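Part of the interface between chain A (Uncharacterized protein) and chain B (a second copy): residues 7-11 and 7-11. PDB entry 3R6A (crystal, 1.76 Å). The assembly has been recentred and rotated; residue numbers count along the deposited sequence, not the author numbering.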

ATOM      1  N   GLN A   7      -9.272  -2.463  -7.271  1.00 17.55           N
ATOM      2  CA  GLN A   7      -8.511  -2.780  -6.068  1.00 18.66           C
ATOM      3  C   GLN A   7      -7.238  -1.963  -5.986  1.00 17.37           C
ATOM      4  O   GLN A   7      -6.640  -1.629  -7.006  1.00 17.03           O
ATOM      5  CB  GLN A   7      -8.098  -4.255  -6.041  1.00 22.02           C
ATOM      6  CG  GLN A   7      -9.220  -5.258  -5.913  1.00 29.07           C
ATOM      7  CD  GLN A   7      -8.712  -6.626  -5.483  1.00 31.55           C
ATOM      8  OE1 GLN A   7      -7.834  -7.209  -6.123  1.00 32.79           O
ATOM      9  NE2 GLN A   7      -9.261  -7.141  -4.388  1.00 34.03           N
ATOM     10  N   ILE A   8      -6.833  -1.648  -4.762  1.00 14.99           N
ATOM     11  CA  ILE A   8      -5.590  -0.935  -4.532  1.00 13.94           C
ATOM     12  C   ILE A   8      -4.710  -1.933  -3.792  1.00 13.84           C
ATOM     13  O   ILE A   8      -4.999  -2.311  -2.659  1.00 14.88           O
ATOM     14  CB  ILE A   8      -5.811   0.322  -3.694  1.00 13.95           C
ATOM     15  CG1 ILE A   8      -6.731   1.274  -4.470  1.00 14.62           C
ATOM     16  CG2 ILE A   8      -4.475   0.987  -3.402  1.00 12.21           C
ATOM     17  CD1 ILE A   8      -7.056   2.579  -3.747  1.00 18.81           C
ATOM     18  N   LEU A   9      -3.645  -2.365  -4.455  1.00 13.56           N
ATOM     19  CA  LEU A   9      -2.743  -3.368  -3.901  1.00 15.16           C
ATOM     20  C   LEU A   9      -1.465  -2.789  -3.322  1.00 14.37           C
ATOM     21  O   LEU A   9      -0.761  -2.020  -3.981  1.00 14.34           O
ATOM     22  CB  LEU A   9      -2.401  -4.386  -4.993  1.00 15.48           C
ATOM     23  CG  LEU A   9      -3.637  -4.928  -5.719  1.00 15.72           C
ATOM     24  CD1 LEU A   9      -3.211  -5.801  -6.889  1.00 18.19           C
ATOM     25  CD2 LEU A   9      -4.508  -5.717  -4.747  1.00 18.25           C
ATOM     26  N   SER A  10      -1.173  -3.166  -2.083  1.00 13.24           N
ATOM     27  CA  SER A  10       0.027  -2.710  -1.409  1.00 15.47           C
ATOM     28  C   SER A  10       1.128  -3.671  -1.816  1.00 16.16           C
ATOM     29  O   SER A  10       0.871  -4.853  -2.019  1.00 19.61           O
ATOM     30  CB  SER A  10      -0.184  -2.736   0.101  1.00 15.83           C
ATOM     31  OG  SER A  10      -1.304  -1.940   0.437  1.00 18.38           O
ATOM     32  N   ARG A  11       2.347  -3.164  -1.929  1.00 14.83           N
ATOM     33  CA  ARG A  11       3.462  -3.983  -2.373  1.00 13.60           C
ATOM     34  C   ARG A  11       4.502  -4.287  -1.301  1.00 14.45           C
ATOM     35  O   ARG A  11       4.976  -3.391  -0.607  1.00 15.08           O
ATOM     36  CB  ARG A  11       4.150  -3.288  -3.553  1.00 14.06           C
ATOM     37  CG  ARG A  11       3.245  -3.046  -4.748  1.00 13.82           C
ATOM     38  CD  ARG A  11       3.714  -1.846  -5.568  1.00 15.39           C
ATOM     39  NE  ARG A  11       4.961  -2.068  -6.300  1.00 14.72           N
ATOM     40  CZ  ARG A  11       5.050  -2.632  -7.503  1.00 18.96           C
ATOM     41  NH1 ARG A  11       3.962  -3.049  -8.138  1.00 18.91           N
ATOM     42  NH2 ARG A  11       6.237  -2.769  -8.084  1.00 19.36           N
TER
ATOM     43  N   GLN B   7      -8.558  -3.594   7.388  1.00 18.52           N
ATOM     44  CA  GLN B   7      -8.196  -2.917   6.146  1.00 19.51           C
ATOM     45  C   GLN B   7      -6.693  -2.912   5.984  1.00 17.60           C
ATOM     46  O   GLN B   7      -5.957  -2.884   6.970  1.00 15.88           O
ATOM     47  CB  GLN B   7      -8.628  -1.449   6.145  1.00 21.83           C
ATOM     48  CG  GLN B   7     -10.099  -1.156   6.008  1.00 27.36           C
ATOM     49  CD  GLN B   7     -10.332   0.325   5.763  1.00 29.79           C
ATOM     50  OE1 GLN B   7      -9.861   1.174   6.525  1.00 31.22           O
ATOM     51  NE2 GLN B   7     -11.053   0.643   4.692  1.00 31.91           N
ATOM     52  N   ILE B   8      -6.248  -2.929   4.733  1.00 15.37           N
ATOM     53  CA  ILE B   8      -4.827  -2.846   4.430  1.00 14.96           C
ATOM     54  C   ILE B   8      -4.724  -1.513   3.705  1.00 16.64           C
ATOM     55  O   ILE B   8      -5.299  -1.334   2.630  1.00 16.98           O
ATOM     56  CB  ILE B   8      -4.366  -3.990   3.515  1.00 14.39           C
ATOM     57  CG1 ILE B   8      -4.523  -5.320   4.259  1.00 15.34           C
ATOM     58  CG2 ILE B   8      -2.912  -3.768   3.097  1.00 14.24           C
ATOM     59  CD1 ILE B   8      -4.068  -6.545   3.467  1.00 16.03           C
ATOM     60  N   LEU B   9      -4.014  -0.571   4.311  1.00 15.01           N
ATOM     61  CA  LEU B   9      -3.883   0.761   3.740  1.00 14.15           C
ATOM     62  C   LEU B   9      -2.553   0.991   3.046  1.00 14.02           C
ATOM     63  O   LEU B   9      -1.488   0.753   3.624  1.00 13.83           O
ATOM     64  CB  LEU B   9      -4.082   1.802   4.847  1.00 14.97           C
ATOM     65  CG  LEU B   9      -5.383   1.630   5.635  1.00 15.11           C
ATOM     66  CD1 LEU B   9      -5.396   2.578   6.826  1.00 18.58           C
ATOM     67  CD2 LEU B   9      -6.575   1.898   4.720  1.00 16.30           C
ATOM     68  N   SER B  10      -2.626   1.451   1.799  1.00 13.90           N
ATOM     69  CA  SER B  10      -1.432   1.742   1.007  1.00 13.40           C
ATOM     70  C   SER B  10      -1.011   3.174   1.310  1.00 16.12           C
ATOM     71  O   SER B  10      -1.850   4.069   1.402  1.00 18.16           O
ATOM     72  CB  SER B  10      -1.734   1.584  -0.480  1.00 14.88           C
ATOM     73  OG  SER B  10      -2.181   0.267  -0.748  1.00 15.41           O
ATOM     74  N   ARG B  11       0.293   3.387   1.434  1.00 13.98           N
ATOM     75  CA  ARG B  11       0.832   4.690   1.787  1.00 13.01           C
ATOM     76  C   ARG B  11       1.455   5.471   0.642  1.00 13.30           C
ATOM     77  O   ARG B  11       2.261   4.940  -0.116  1.00 12.94           O
ATOM     78  CB  ARG B  11       1.880   4.508   2.886  1.00 14.57           C
ATOM     79  CG  ARG B  11       1.348   3.846   4.153  1.00 15.80           C
ATOM     80  CD  ARG B  11       2.472   3.151   4.919  1.00 16.33           C
ATOM     81  NE  ARG B  11       3.456   4.077   5.491  1.00 16.13           N
ATOM     82  CZ  ARG B  11       3.343   4.649   6.687  1.00 19.94           C
ATOM     83  NH1 ARG B  11       2.285   4.402   7.450  1.00 18.37           N
ATOM     84  NH2 ARG B  11       4.304   5.449   7.138  1.00 19.36           N
TER

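The contact centres on a serine and its own copy: Ser10(A) OG and Ser10(B) OG lie 2.7 Å apart, a hydrogen bond between identical hydroxyls in which either could be the donor. It is the only hydrogen bond across these stretches. The backbone register centres on the same pair, whose CA atoms are 5.3 Å apart, so close that two short side chains suffice to bridge the gap. Both CA-to-CB bonds point toward the opposing strand, and both serines adopt the m rotamer (chi1 -57° in chain A, -59° in chain B), which brings the two OG atoms together.

The strand axes approach to 6.7 Å and cross at 73°. At that angle the strands diverge quickly from the crossing point, which is consistent with a compact contact: the buried surface totals 162 Å², and the two serines supply 113 Å² of it.

Around the polar centre lies a reciprocal pair of methyl-to-hydroxyl contacts. Ile8(A) CG2 sits 3.6 Å from Ser10(B) OG, and Ile8(B) CG2 sits 3.6 Å from Ser10(A) OG. These are van der Waals approaches, in which each CG2 methyl packs against the hydroxyl oxygen of the other chain. Both isoleucines share chi1 m and chi2 t, and the matching distances show that the two halves of the contact are nearly equivalent.

The alternation expected of a strand explains the intervening residue. Leu9(A) and Leu9(B) direct CA-to-CB away from the partner, and the nearest side-chain approaches are Leu9(A) CB to Ser10(B) OG at 6.3 Å and Leu9(B) CB to Ser10(A) OG at 6.4 Å; what they present is backbone, with Leu9(A) C 4.1 Å from Ser10(B) OG and Leu9(B) C likewise 4.1 Å from Ser10(A) OG. The CA-to-CB bonds of Arg11(A) and Arg11(B) point sideways, and neither residue makes a contact across the stretches. NH1 and NH2 of each arginine are hydrogen-bonded elsewhere in the structure.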